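Local coordinates for hypothetical protein (Parabacteroides merdae, PDB 4OO3) that is a putative oxidoreductase that probably binds a nicotinamide dinucleotide in its Rossmann-fold domain, its substrate and reaction being unknown, at residues A[4-8]-A[9-13]; A[49-52]-A[53-56]; A[72-75]-A[76-80]; A[152-155]-A[156-159]; A[416-419]-A[420-424]. All coordinates share one frame; numbering follows the deposited sequence.

Interaction 1 (A[4-8]-A[9-13]); sequences GFTGA and PGEVK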
loop_
_atom_site.group_PDB
_atom_site.type_symbol
_atom_site.label_atom_id
_atom_site.label_comp_id
_atom_site.label_asym_id
_atom_site.label_seq_id
_atom_site.Cartn_x
_atom_site.Cartn_y
_atom_site.Cartn_z
ATOM N N GLY A 4 -21.669 -19.925 -5.726
ATOM C CA GLY A 4 -20.467 -19.117 -5.531
ATOM C C GLY A 4 -20.183 -18.234 -6.731
ATOM O O GLY A 4 -21.076 -17.923 -7.514
ATOM N N PHE A 5 -18.931 -17.823 -6.873
ATOM C CA PHE A 5 -18.496 -17.057 -8.031
ATOM C C PHE A 5 -17.846 -18.017 -9.023
ATOM O O PHE A 5 -17.132 -18.938 -8.613
ATOM C CB PHE A 5 -17.505 -15.970 -7.609
ATOM C CG PHE A 5 -18.069 -14.972 -6.624
ATOM C CD1 PHE A 5 -18.809 -13.884 -7.066
ATOM C CD2 PHE A 5 -17.855 -15.120 -5.265
ATOM C CE1 PHE A 5 -19.323 -12.966 -6.175
ATOM C CE2 PHE A 5 -18.368 -14.205 -4.364
ATOM C CZ PHE A 5 -19.099 -13.123 -4.822
ATOM N N THR A 6 -18.113 -17.815 -10.315
ATOM C CA THR A 6 -17.541 -18.651 -11.378
ATOM C C THR A 6 -16.866 -17.861 -12.509
ATOM O O THR A 6 -16.249 -18.456 -13.390
ATOM C CB THR A 6 -18.617 -19.571 -11.999
ATOM O OG1 THR A 6 -19.693 -18.783 -12.511
ATOM C CG2 THR A 6 -19.166 -20.534 -10.968
ATOM N N GLY A 7 -16.956 -16.534 -12.477
ATOM C CA GLY A 7 -16.501 -15.688 -13.585
ATOM C C GLY A 7 -17.634 -15.195 -14.467
ATOM O O GLY A 7 -17.432 -14.318 -15.306
ATOM N N ALA A 8 -18.826 -15.759 -14.281
ATOM C CA ALA A 8 -20.017 -15.329 -15.011
ATOM C C ALA A 8 -20.166 -13.803 -14.938
ATOM O O ALA A 8 -19.932 -13.216 -13.879
ATOM C CB ALA A 8 -21.254 -16.006 -14.441
ATOM N N PRO A 9 -20.545 -13.158 -16.062
ATOM C CA PRO A 9 -20.671 -11.694 -16.077
ATOM C C PRO A 9 -21.739 -11.141 -15.121
ATOM O O PRO A 9 -22.794 -11.738 -14.973
ATOM C CB PRO A 9 -21.051 -11.384 -17.533
ATOM C CG PRO A 9 -20.629 -12.580 -18.316
ATOM C CD PRO A 9 -20.799 -13.744 -17.392
ATOM N N GLY A 10 -21.452 -10.013 -14.475
ATOM C CA GLY A 10 -22.397 -9.378 -13.554
ATOM C C GLY A 10 -22.603 -10.082 -12.219
ATOM O O GLY A 10 -23.482 -9.690 -11.447
ATOM N N GLU A 11 -21.797 -11.107 -11.936
ATOM C CA GLU A 11 -21.932 -11.894 -10.703
ATOM C C GLU A 11 -21.477 -11.118 -9.462
ATOM O O GLU A 11 -22.037 -11.284 -8.380
ATOM C CB GLU A 11 -21.153 -13.213 -10.810
ATOM C CG GLU A 11 -19.635 -13.064 -10.763
ATOM C CD GLU A 11 -18.898 -14.389 -10.848
ATOM O OE1 GLU A 11 -19.552 -15.432 -11.027
ATOM O OE2 GLU A 11 -17.652 -14.391 -10.734
ATOM N N VAL A 12 -20.455 -10.284 -9.625
ATOM C CA VAL A 12 -19.951 -9.459 -8.531
ATOM C C VAL A 12 -20.789 -8.194 -8.452
ATOM O O VAL A 12 -20.934 -7.481 -9.446
ATOM C CB VAL A 12 -18.466 -9.097 -8.735
ATOM C CG1 VAL A 12 -18.016 -8.019 -7.754
ATOM C CG2 VAL A 12 -17.603 -10.344 -8.606
ATOM N N LYS A 13 -21.337 -7.927 -7.270
ATOM C CA LYS A 13 -22.203 -6.774 -7.047
ATOM C C LYS A 13 -21.585 -5.869 -6.002
ATOM O O LYS A 13 -21.604 -6.192 -4.815
ATOM C CB LYS A 13 -23.585 -7.219 -6.570
ATOM C CG LYS A 13 -24.542 -7.606 -7.683
ATOM C CD LYS A 13 -24.900 -9.076 -7.657
ATOM C CE LYS A 13 -25.900 -9.399 -8.755
ATOM N NZ LYS A 13 -26.725 -10.585 -8.408
HETATM O O HOH W 1 -21.706 -16.645 -10.680
#
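A type II beta turn from A8 to E11 reverses the N-terminal chain just before strand 14-17, the first strand of the Rossmann sheet, and brings the carboxylate of E11 back onto the backbone of T6 and G7. G10 supplies the positive phi (73°) that such a turn asks of its third residue, while the closing bond from E11 N to A8 O is long and weak at 3.4 Å. The firmer closure comes from the side chain. With CG lodged between its backbone N and carbonyl carbon (chi1 72°) and the rest of the chain extended, E11 reaches across the loop: T6 N donates almost straight to E11 OE1 at 2.9 Å, close to the carboxylate plane, whereas G7 N donates to E11 OE2 at 2.8 Å less straight and from well out of that plane; both use the syn side. A water also donates to E11 OE1, and Q34 binds E11 OE2, giving each oxygen two partners, which should hold the carboxylate's rotation. The F5 ring stands steeply to it, the planes 78° apart, and presents its edge to the methylene E11 CG. Beyond this pair, F5 and V12 both rest on L410 of helix 395-412, which joins the loop to the C-terminal part of the chain; between the two residues, F5 CE1 lies 4.0 Å from V12 CG2.

Interaction 2 (A[49-52]-A[53-56]); sequences VDEH and LKRI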
loop_
_atom_site.group_PDB
_atom_site.type_symbol
_atom_site.label_atom_id
_atom_site.label_comp_id
_atom_site.label_asym_id
_atom_site.label_seq_id
_atom_site.Cartn_x
_atom_site.Cartn_y
_atom_site.Cartn_z
ATOM N N VAL A 49 -18.356 11.702 -0.334
ATOM C CA VAL A 49 -19.189 10.956 -1.301
ATOM C C VAL A 49 -19.411 11.718 -2.617
ATOM O O VAL A 49 -19.418 11.109 -3.679
ATOM C CB VAL A 49 -20.558 10.524 -0.709
ATOM C CG1 VAL A 49 -21.456 11.728 -0.431
ATOM C CG2 VAL A 49 -21.264 9.541 -1.641
ATOM N N ASP A 50 -19.593 13.037 -2.545
ATOM C CA ASP A 50 -19.759 13.862 -3.748
ATOM C C ASP A 50 -18.540 13.749 -4.649
ATOM O O ASP A 50 -18.666 13.644 -5.869
ATOM C CB ASP A 50 -19.978 15.340 -3.395
ATOM C CG ASP A 50 -21.288 15.593 -2.660
ATOM O OD1 ASP A 50 -22.174 14.711 -2.660
ATOM O OD2 ASP A 50 -21.429 16.693 -2.080
ATOM N N GLU A 51 -17.357 13.783 -4.045
ATOM C CA GLU A 51 -16.120 13.631 -4.802
ATOM C C GLU A 51 -15.996 12.238 -5.402
ATOM O O GLU A 51 -15.513 12.085 -6.521
ATOM C CB GLU A 51 -14.907 13.923 -3.925
ATOM C CG GLU A 51 -14.793 15.378 -3.531
ATOM C CD GLU A 51 -14.625 16.274 -4.733
ATOM O OE1 GLU A 51 -13.570 16.177 -5.384
ATOM O OE2 GLU A 51 -15.545 17.065 -5.025
ATOM N N HIS A 52 -16.432 11.223 -4.664
ATOM C CA HIS A 52 -16.407 9.869 -5.188
ATOM C C HIS A 52 -17.310 9.752 -6.409
ATOM O O HIS A 52 -16.909 9.188 -7.430
ATOM C CB HIS A 52 -16.832 8.848 -4.135
ATOM C CG HIS A 52 -17.070 7.488 -4.702
ATOM N ND1 HIS A 52 -16.047 6.610 -4.976
ATOM C CD2 HIS A 52 -18.210 6.875 -5.095
ATOM C CE1 HIS A 52 -16.546 5.507 -5.501
ATOM N NE2 HIS A 52 -17.858 5.640 -5.581
ATOM N N LEU A 53 -18.528 10.282 -6.302
ATOM C CA LEU A 53 -19.494 10.204 -7.395
ATOM C C LEU A 53 -19.017 10.940 -8.646
ATOM O O LEU A 53 -19.242 10.463 -9.757
ATOM C CB LEU A 53 -20.867 10.733 -6.953
ATOM C CG LEU A 53 -21.579 9.912 -5.867
ATOM C CD1 LEU A 53 -22.921 10.539 -5.532
ATOM C CD2 LEU A 53 -21.750 8.460 -6.286
ATOM N N LYS A 54 -18.361 12.089 -8.464
ATOM C CA LYS A 54 -17.717 12.810 -9.588
ATOM C C LYS A 54 -16.722 11.945 -10.350
ATOM O O LYS A 54 -16.700 11.953 -11.576
ATOM C CB LYS A 54 -16.971 14.049 -9.098
ATOM C CG LYS A 54 -17.835 15.272 -8.853
ATOM C CD LYS A 54 -17.005 16.538 -9.025
ATOM C CE LYS A 54 -17.640 17.740 -8.349
ATOM N NZ LYS A 54 -17.393 17.731 -6.881
ATOM N N ARG A 55 -15.889 11.213 -9.618
ATOM C CA ARG A 55 -14.871 10.371 -10.232
ATOM C C ARG A 55 -15.498 9.283 -11.079
ATOM O O ARG A 55 -15.062 9.038 -12.202
ATOM C CB ARG A 55 -13.980 9.741 -9.170
ATOM C CG ARG A 55 -13.087 10.740 -8.462
ATOM C CD ARG A 55 -12.482 10.156 -7.204
ATOM N NE ARG A 55 -11.872 11.215 -6.408
ATOM C CZ ARG A 55 -12.036 11.400 -5.100
ATOM N NH1 ARG A 55 -12.768 10.571 -4.355
ATOM N NH2 ARG A 55 -11.428 12.426 -4.520
ATOM N N ILE A 56 -16.532 8.639 -10.543
ATOM C CA ILE A 56 -17.250 7.597 -11.284
ATOM C C ILE A 56 -17.860 8.141 -12.572
ATOM O O ILE A 56 -17.793 7.495 -13.617
ATOM C CB ILE A 56 -18.400 6.974 -10.472
ATOM C CG1 ILE A 56 -17.893 6.359 -9.160
ATOM C CG2 ILE A 56 -19.121 5.925 -11.315
ATOM C CD1 ILE A 56 -16.853 5.266 -9.321
HETATM O O HOH W 2 -13.543 7.716 -4.723
#
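V49 O accepts from L53 N at 2.9 Å, the first of four consecutive i to i+4 backbone bonds in this length of helix 47-61, and V49 CG2 rests against L53 CG on the side facing the sheet. D50 adds the next backbone bond, its carbonyl oxygen taking K54 N. At E51 the side chains take over. A bend at chi2 (-62°) folds its chain so that E51 OE2 meets K54 NZ at 2.7 Å, a hydrogen-bonded salt bridge that uses the syn side of the carboxylate but lies 31° out of its plane. E51 O lies 3.4 Å above the guanidinium plane of R55, offset toward the rim, while E51 OE1 and R55 NH2 stay 4.4 Å apart with no N-H directed at the oxygen. H52 swings its ring clear of the backbone N (chi1 169°), where I56 CG1 sits over one face, 4.1 Å from the ring centroid, as a CH-pi contact. A water in the plane of the H52 ring bonds to H52 ND1 at 2.7 Å and accepts from R55 NH1, linking the two side chains. V49 touches V41, and L53, H52 and I56 touch strand 70-75; H52 also reaches helix 22-26, as does R55. Such a two-sided helix is the connecting element of a beta-alpha-beta crossover in a Rossmann fold, here between strands 38-43 and 70-75.

Interaction 3 (A[72-75]-A[76-80]); sequences IVYT and GDDYL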
loop_
_atom_site.group_PDB
_atom_site.type_symbol
_atom_site.label_atom_id
_atom_site.label_comp_id
_atom_site.label_asym_id
_atom_site.label_seq_id
_atom_site.Cartn_x
_atom_site.Cartn_y
_atom_site.Cartn_z
ATOM N N ILE A 72 -26.383 3.599 -7.621
ATOM C CA ILE A 72 -27.601 3.681 -6.836
ATOM C C ILE A 72 -27.211 4.147 -5.443
ATOM O O ILE A 72 -26.704 3.371 -4.643
ATOM C CB ILE A 72 -28.315 2.322 -6.767
ATOM C CG1 ILE A 72 -28.618 1.815 -8.184
ATOM C CG2 ILE A 72 -29.598 2.448 -5.964
ATOM C CD1 ILE A 72 -28.852 0.323 -8.272
ATOM N N VAL A 73 -27.463 5.418 -5.161
ATOM C CA VAL A 73 -26.882 6.091 -4.004
ATOM C C VAL A 73 -27.865 6.229 -2.850
ATOM O O VAL A 73 -29.033 6.546 -3.052
ATOM C CB VAL A 73 -26.392 7.498 -4.395
ATOM C CG1 VAL A 73 -25.801 8.225 -3.188
ATOM C CG2 VAL A 73 -25.386 7.408 -5.541
ATOM N N TYR A 74 -27.371 5.975 -1.643
ATOM C CA TYR A 74 -28.076 6.307 -0.418
ATOM C C TYR A 74 -27.173 7.137 0.483
ATOM O O TYR A 74 -26.094 6.675 0.889
ATOM C CB TYR A 74 -28.490 5.063 0.352
ATOM C CG TYR A 74 -29.231 5.448 1.603
ATOM C CD1 TYR A 74 -30.607 5.660 1.573
ATOM C CD2 TYR A 74 -28.553 5.664 2.804
ATOM C CE1 TYR A 74 -31.293 6.037 2.712
ATOM C CE2 TYR A 74 -29.230 6.043 3.945
ATOM C CZ TYR A 74 -30.599 6.229 3.892
ATOM O OH TYR A 74 -31.285 6.609 5.010
ATOM N N THR A 75 -27.608 8.353 0.806
ATOM C CA THR A 75 -26.880 9.167 1.769
ATOM C C THR A 75 -27.772 9.487 2.960
ATOM O O THR A 75 -28.947 9.794 2.803
ATOM C CB THR A 75 -26.296 10.448 1.130
ATOM O OG1 THR A 75 -27.338 11.223 0.528
ATOM C CG2 THR A 75 -25.271 10.089 0.069
ATOM N N GLY A 76 -27.200 9.386 4.150
ATOM C CA GLY A 76 -27.916 9.624 5.396
ATOM C C GLY A 76 -27.059 9.222 6.584
ATOM O O GLY A 76 -26.073 8.506 6.423
ATOM N N ASP A 77 -27.425 9.688 7.772
ATOM C CA ASP A 77 -26.716 9.311 9.004
ATOM C C ASP A 77 -26.699 7.796 9.221
ATOM O O ASP A 77 -25.741 7.254 9.766
ATOM C CB ASP A 77 -27.367 9.967 10.227
ATOM C CG ASP A 77 -27.235 11.478 10.229
ATOM O OD1 ASP A 77 -26.135 11.996 9.933
ATOM O OD2 ASP A 77 -28.241 12.146 10.551
ATOM N N ASP A 78 -27.757 7.122 8.783
ATOM C CA ASP A 78 -27.909 5.686 8.988
ATOM C C ASP A 78 -27.394 4.854 7.812
ATOM O O ASP A 78 -27.904 3.755 7.566
ATOM C CB ASP A 78 -29.389 5.363 9.233
ATOM C CG ASP A 78 -30.288 5.740 8.049
ATOM O OD1 ASP A 78 -29.843 6.485 7.147
ATOM O OD2 ASP A 78 -31.451 5.299 8.033
ATOM N N TYR A 79 -26.395 5.367 7.092
ATOM C CA TYR A 79 -25.878 4.699 5.886
ATOM C C TYR A 79 -25.458 3.241 6.138
ATOM O O TYR A 79 -25.813 2.358 5.352
ATOM C CB TYR A 79 -24.720 5.500 5.246
ATOM C CG TYR A 79 -23.511 5.697 6.145
ATOM C CD1 TYR A 79 -22.468 4.774 6.153
ATOM C CD2 TYR A 79 -23.418 6.801 6.988
ATOM C CE1 TYR A 79 -21.375 4.943 6.978
ATOM C CE2 TYR A 79 -22.330 6.978 7.819
ATOM C CZ TYR A 79 -21.313 6.050 7.807
ATOM O OH TYR A 79 -20.242 6.231 8.632
ATOM N N LEU A 80 -24.738 2.988 7.238
ATOM C CA LEU A 80 -24.247 1.638 7.549
ATOM C C LEU A 80 -25.401 0.712 7.885
ATOM O O LEU A 80 -25.482 -0.403 7.384
ATOM C CB LEU A 80 -23.258 1.658 8.719
ATOM C CG LEU A 80 -22.646 0.305 9.102
ATOM C CD1 LEU A 80 -21.735 -0.221 8.005
ATOM C CD2 LEU A 80 -21.892 0.416 10.412
#
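Y74 reaches past the end of its strand to D78. From CB the ring leaves opposite the backbone N (chi1 -179°), which directs it along the chain toward the following turn. Y74 CD2 comes first, 4.2 Å from both G76 N and Y79 CA. Next along this edge, Y74 CE2 approaches D78 OD1 to 3.3 Å, an oxygen that lies in the ring plane, and Y79 CA stands near that plane too. At the tip, Y74 OH donates to D78 OD1 at 2.6 Å, meeting the syn lone pair. Carboxylate and ring are 53° apart in plane, and the two side chains run at about a right angle. A first torsion of 61° in D78 brings D78 OD1 to the hydroxyl, and although D78 holds the N-cap position it makes no capping bond. The intervening residues form a type I turn from G76 to Y79, whose closing bond, Y79 N to G76 O, is weak at 3.2 Å. K82 lies nearby, a weak partner of both Y74 OH and D78 OD2. The contact sits on the surface where strand 70-75, at the rim of the parallel sheet beside strand 38-43, passes into helix 79-86, whose Y79 packs on Y42 and bonds through its hydroxyl to Y104 of helix 98-110.

Interaction 4 (A[152-155]-A[156-159]); sequences RNEI and TTML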
loop_
_atom_site.group_PDB
_atom_site.type_symbol
_atom_site.label_atom_id
_atom_site.label_comp_id
_atom_site.label_asym_id
_atom_site.label_seq_id
_atom_site.Cartn_x
_atom_site.Cartn_y
_atom_site.Cartn_z
ATOM N N ARG A 152 3.703 -4.504 -4.962
ATOM C CA ARG A 152 4.076 -5.832 -5.424
ATOM C C ARG A 152 4.144 -5.928 -6.943
ATOM O O ARG A 152 4.825 -6.795 -7.487
ATOM C CB ARG A 152 3.043 -6.840 -4.956
ATOM C CG ARG A 152 2.957 -6.999 -3.459
ATOM C CD ARG A 152 1.944 -8.071 -3.145
ATOM N NE ARG A 152 1.773 -8.263 -1.715
ATOM C CZ ARG A 152 0.891 -9.095 -1.186
ATOM N NH1 ARG A 152 0.084 -9.796 -1.970
ATOM N NH2 ARG A 152 0.805 -9.221 0.131
ATOM N N ASN A 153 3.393 -5.064 -7.620
ATOM C CA ASN A 153 3.256 -5.123 -9.066
ATOM C C ASN A 153 4.197 -4.176 -9.789
ATOM O O ASN A 153 4.288 -4.213 -11.010
ATOM C CB ASN A 153 1.814 -4.815 -9.439
ATOM C CG ASN A 153 0.842 -5.822 -8.850
ATOM O OD1 ASN A 153 1.125 -7.015 -8.815
ATOM N ND2 ASN A 153 -0.304 -5.350 -8.387
ATOM N N GLU A 154 4.895 -3.337 -9.026
ATOM C CA GLU A 154 5.840 -2.387 -9.582
ATOM C C GLU A 154 7.118 -3.121 -9.998
ATOM O O GLU A 154 7.592 -4.020 -9.300
ATOM C CB GLU A 154 6.113 -1.276 -8.568
ATOM C CG GLU A 154 7.037 -0.179 -9.063
ATOM C CD GLU A 154 8.494 -0.584 -8.987
ATOM O OE1 GLU A 154 8.885 -1.191 -7.960
ATOM O OE2 GLU A 154 9.242 -0.316 -9.961
ATOM N N ILE A 155 7.665 -2.724 -11.141
ATOM C CA ILE A 155 8.693 -3.509 -11.835
ATOM C C ILE A 155 10.011 -3.698 -11.065
ATOM O O ILE A 155 10.529 -4.811 -11.026
ATOM C CB ILE A 155 8.950 -2.967 -13.275
ATOM C CG1 ILE A 155 9.936 -3.856 -14.043
ATOM C CG2 ILE A 155 9.450 -1.529 -13.245
ATOM C CD1 ILE A 155 9.496 -5.297 -14.191
ATOM N N THR A 156 10.555 -2.636 -10.460
ATOM C CA THR A 156 11.811 -2.770 -9.703
ATOM C C THR A 156 11.637 -3.705 -8.517
ATOM O O THR A 156 12.526 -4.497 -8.210
ATOM C CB THR A 156 12.393 -1.426 -9.209
ATOM O OG1 THR A 156 11.473 -0.779 -8.315
ATOM C CG2 THR A 156 12.722 -0.509 -10.385
ATOM N N THR A 157 10.486 -3.617 -7.860
ATOM C CA THR A 157 10.158 -4.525 -6.772
ATOM C C THR A 157 10.148 -5.977 -7.250
ATOM O O THR A 157 10.724 -6.848 -6.592
ATOM C CB THR A 157 8.818 -4.141 -6.114
ATOM O OG1 THR A 157 9.051 -3.087 -5.177
ATOM C CG2 THR A 157 8.185 -5.312 -5.382
HETATM N N MSE A 158 9.525 -6.227 -8.401
HETATM C CA MSE A 158 9.426 -7.582 -8.938
HETATM C C MSE A 158 10.789 -8.108 -9.285
HETATM O O MSE A 158 11.057 -9.295 -9.104
HETATM C CB MSE A 158 8.523 -7.653 -10.170
HETATM C CG MSE A 158 7.074 -7.419 -9.767
HETATM SE SE MSE A 158 5.928 -7.307 -11.361
HETATM C CE MSE A 158 5.768 -9.238 -11.672
ATOM N N LEU A 159 11.667 -7.240 -9.780
ATOM C CA LEU A 159 13.016 -7.680 -10.153
ATOM C C LEU A 159 13.882 -7.924 -8.921
ATOM O O LEU A 159 14.731 -8.814 -8.913
ATOM C CB LEU A 159 13.675 -6.675 -11.109
ATOM C CG LEU A 159 13.062 -6.658 -12.512
ATOM C CD1 LEU A 159 13.552 -5.477 -13.333
ATOM C CD2 LEU A 159 13.353 -7.959 -13.240
#
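I155, M158 and E154 have the most surface buried where the chain enters helix 155-164, and E154 turns its carboxylate onto the first turn of that helix and caps it, meeting T156 and T157. The E154 chain sets off with CG opposite the backbone N and then bends at chi2 (-80°), which carries the carboxylate to the first-turn amides of T156 and T157. E154 OE2 takes T156 N at 2.7 Å and E154 OE1 takes T157 N at 2.9 Å, both donors standing above the carboxylate plane, by 45° and 36°. The hydroxyl T156 OG1 adds a third bond, donating to E154 OE1 at 2.6 Å from the syn side. Three donors of two residues therefore grip one carboxylate, and its negative charge at the N-terminal end probably interacts favourably with the helix dipole. M158, a selenomethionine, doubles back along the preceding loop: its CG lies 3.3 Å from R152 O, and with CB, CG and SE extended from CA, M158 SE lies 3.5 Å from N153 O. On another side of the helix, I155 and L159 run side by side in the same direction, with I155 CG1 4.0 Å from L159 CD1, and the backbone bond from L159 N to I155 O (3.0 Å) joins the same two residues. Neighbouring elements fasten the surroundings, for N153 binds the carbonyl of H398, T157 OG1 binds E230, and R152 pairs with D225. This is a helix N-cap made by a glutamate side chain, placed where the loop after the last Rossmann strand, 145-147, enters helix 155-164.

Interaction 5 (A[416-419]-A[420-424]); sequences PDWE and VPNML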
loop_
_atom_site.group_PDB
_atom_site.type_symbol
_atom_site.label_atom_id
_atom_site.label_comp_id
_atom_site.label_asym_id
_atom_site.label_seq_id
_atom_site.Cartn_x
_atom_site.Cartn_y
_atom_site.Cartn_z
ATOM N N PRO A 416 -4.341 -17.669 -1.592
ATOM C CA PRO A 416 -3.211 -18.560 -1.300
ATOM C C PRO A 416 -2.785 -18.553 0.179
ATOM O O PRO A 416 -2.955 -17.548 0.877
ATOM C CB PRO A 416 -2.084 -18.028 -2.198
ATOM C CG PRO A 416 -2.552 -16.715 -2.726
ATOM C CD PRO A 416 -4.045 -16.741 -2.696
ATOM N N ASP A 417 -2.232 -19.682 0.614
ATOM C CA ASP A 417 -1.836 -19.951 2.003
ATOM C C ASP A 417 -1.316 -18.761 2.789
ATOM O O ASP A 417 -1.775 -18.485 3.896
ATOM C CB ASP A 417 -0.726 -21.016 2.020
ATOM C CG ASP A 417 -1.253 -22.424 1.843
ATOM O OD1 ASP A 417 -2.465 -22.599 1.567
ATOM O OD2 ASP A 417 -0.438 -23.362 1.987
ATOM N N TRP A 418 -0.330 -18.086 2.216
ATOM C CA TRP A 418 0.459 -17.099 2.954
ATOM C C TRP A 418 -0.241 -15.751 3.168
ATOM O O TRP A 418 0.164 -14.989 4.044
ATOM C CB TRP A 418 1.818 -16.891 2.262
ATOM C CG TRP A 418 1.715 -16.596 0.787
ATOM C CD1 TRP A 418 1.747 -17.507 -0.232
ATOM C CD2 TRP A 418 1.540 -15.314 0.172
ATOM N NE1 TRP A 418 1.611 -16.871 -1.438
ATOM C CE2 TRP A 418 1.490 -15.524 -1.222
ATOM C CE3 TRP A 418 1.434 -14.006 0.662
ATOM C CZ2 TRP A 418 1.334 -14.477 -2.136
ATOM C CZ3 TRP A 418 1.280 -12.963 -0.245
ATOM C CH2 TRP A 418 1.232 -13.208 -1.631
ATOM N N GLU A 419 -1.292 -15.463 2.401
ATOM C CA GLU A 419 -1.862 -14.105 2.357
ATOM C C GLU A 419 -2.460 -13.609 3.683
ATOM O O GLU A 419 -2.098 -12.532 4.150
ATOM C CB GLU A 419 -2.883 -13.970 1.220
ATOM C CG GLU A 419 -2.244 -13.734 -0.148
ATOM C CD GLU A 419 -1.965 -12.266 -0.445
ATOM O OE1 GLU A 419 -1.813 -11.458 0.499
ATOM O OE2 GLU A 419 -1.909 -11.901 -1.639
ATOM N N VAL A 420 -3.369 -14.374 4.280
ATOM C CA VAL A 420 -4.010 -13.946 5.518
ATOM C C VAL A 420 -3.005 -13.872 6.665
ATOM O O VAL A 420 -2.875 -12.817 7.299
ATOM C CB VAL A 420 -5.211 -14.838 5.893
ATOM C CG1 VAL A 420 -5.700 -14.531 7.308
ATOM C CG2 VAL A 420 -6.333 -14.648 4.885
ATOM N N PRO A 421 -2.267 -14.964 6.926
ATOM C CA PRO A 421 -1.291 -14.845 8.015
ATOM C C PRO A 421 -0.290 -13.691 7.816
ATOM O O PRO A 421 0.067 -13.033 8.783
ATOM C CB PRO A 421 -0.591 -16.214 8.037
ATOM C CG PRO A 421 -0.980 -16.902 6.775
ATOM C CD PRO A 421 -2.278 -16.311 6.328
ATOM N N ASN A 422 0.127 -13.436 6.579
ATOM C CA ASN A 422 1.082 -12.354 6.300
ATOM C C ASN A 422 0.492 -10.946 6.351
ATOM O O ASN A 422 1.211 -9.999 6.694
ATOM C CB ASN A 422 1.802 -12.593 4.971
ATOM C CG ASN A 422 2.676 -13.840 5.005
ATOM O OD1 ASN A 422 2.745 -14.541 6.018
ATOM N ND2 ASN A 422 3.354 -14.115 3.902
HETATM N N MSE A 423 -0.793 -10.800 6.029
HETATM C CA MSE A 423 -1.497 -9.530 6.254
HETATM C C MSE A 423 -1.520 -9.260 7.746
HETATM O O MSE A 423 -1.211 -8.150 8.197
HETATM C CB MSE A 423 -2.917 -9.534 5.676
HETATM C CG MSE A 423 -2.909 -9.366 4.158
HETATM SE SE MSE A 423 -4.732 -9.189 3.443
HETATM C CE MSE A 423 -5.288 -11.075 3.418
ATOM N N LEU A 424 -1.852 -10.278 8.531
ATOM C CA LEU A 424 -1.824 -10.152 9.986
ATOM C C LEU A 424 -0.428 -9.847 10.534
ATOM O O LEU A 424 -0.287 -8.988 11.396
ATOM C CB LEU A 424 -2.377 -11.411 10.644
ATOM C CG LEU A 424 -3.894 -11.583 10.571
ATOM C CD1 LEU A 424 -4.272 -12.932 11.164
ATOM C CD2 LEU A 424 -4.601 -10.446 11.296
HETATM O O HOH W 3 -4.511 -16.721 3.048
#
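W418 and N422 meet at about a right angle, one turn apart at the start of helix 419-439, with the indole and amide planes 37° apart. With chi1 of W418 at 51°, N422 ND2 approaches the indole obliquely, 3.6 Å from W418 CB and 3.8 Å from W418 CE3. Between the same two residues, W418 O accepts from N422 N at 3.0 Å. The amide itself bonds elsewhere: its oxygen takes I237 N and its nitrogen gives to the carbonyl of Q235. On one face of the indole lies E419 CG, 3.6 Å above the plane and toward the rim; bent at chi2 (-86°), the E419 side chain carries its carboxylate to Y146 and R152. P421 sets its ring against the turn, with CD 3.3 Å from D417 O. M423 CG, a selenomethionine methylene, lies 3.3 Å from E419 O, which accepts from M423 N. A water donates to P416 O and accepts from V420 N at 2.9 Å, serving an amide of the first turn. A type I beta turn, P416 to E419, running directly into the N-terminal turn of an alpha helix describes this site, with a proline in that first turn.

How the interactions relate
From the N terminus the five contacts follow in series; none nests within or crosses another, since each closes a short local loop or helical turn. Interaction 1 shapes the approach to the first Rossmann strand, about 9 Å at nearest atoms from interaction 3. Interactions 2 and 3 belong to successive elements and touch: L53 CD2 lies 3.9 Å from V73 CG2, where helix 47-61 packs on edge strand 70-75. Interactions 4 and 5 are far apart in sequence yet meet in space, as R152 NH1 forms a salt bridge with E419 OE2 at 2.9 Å and also packs on W418. That bridge ties the loop leaving the Rossmann sheet to the start of the C-terminal helix 419-439.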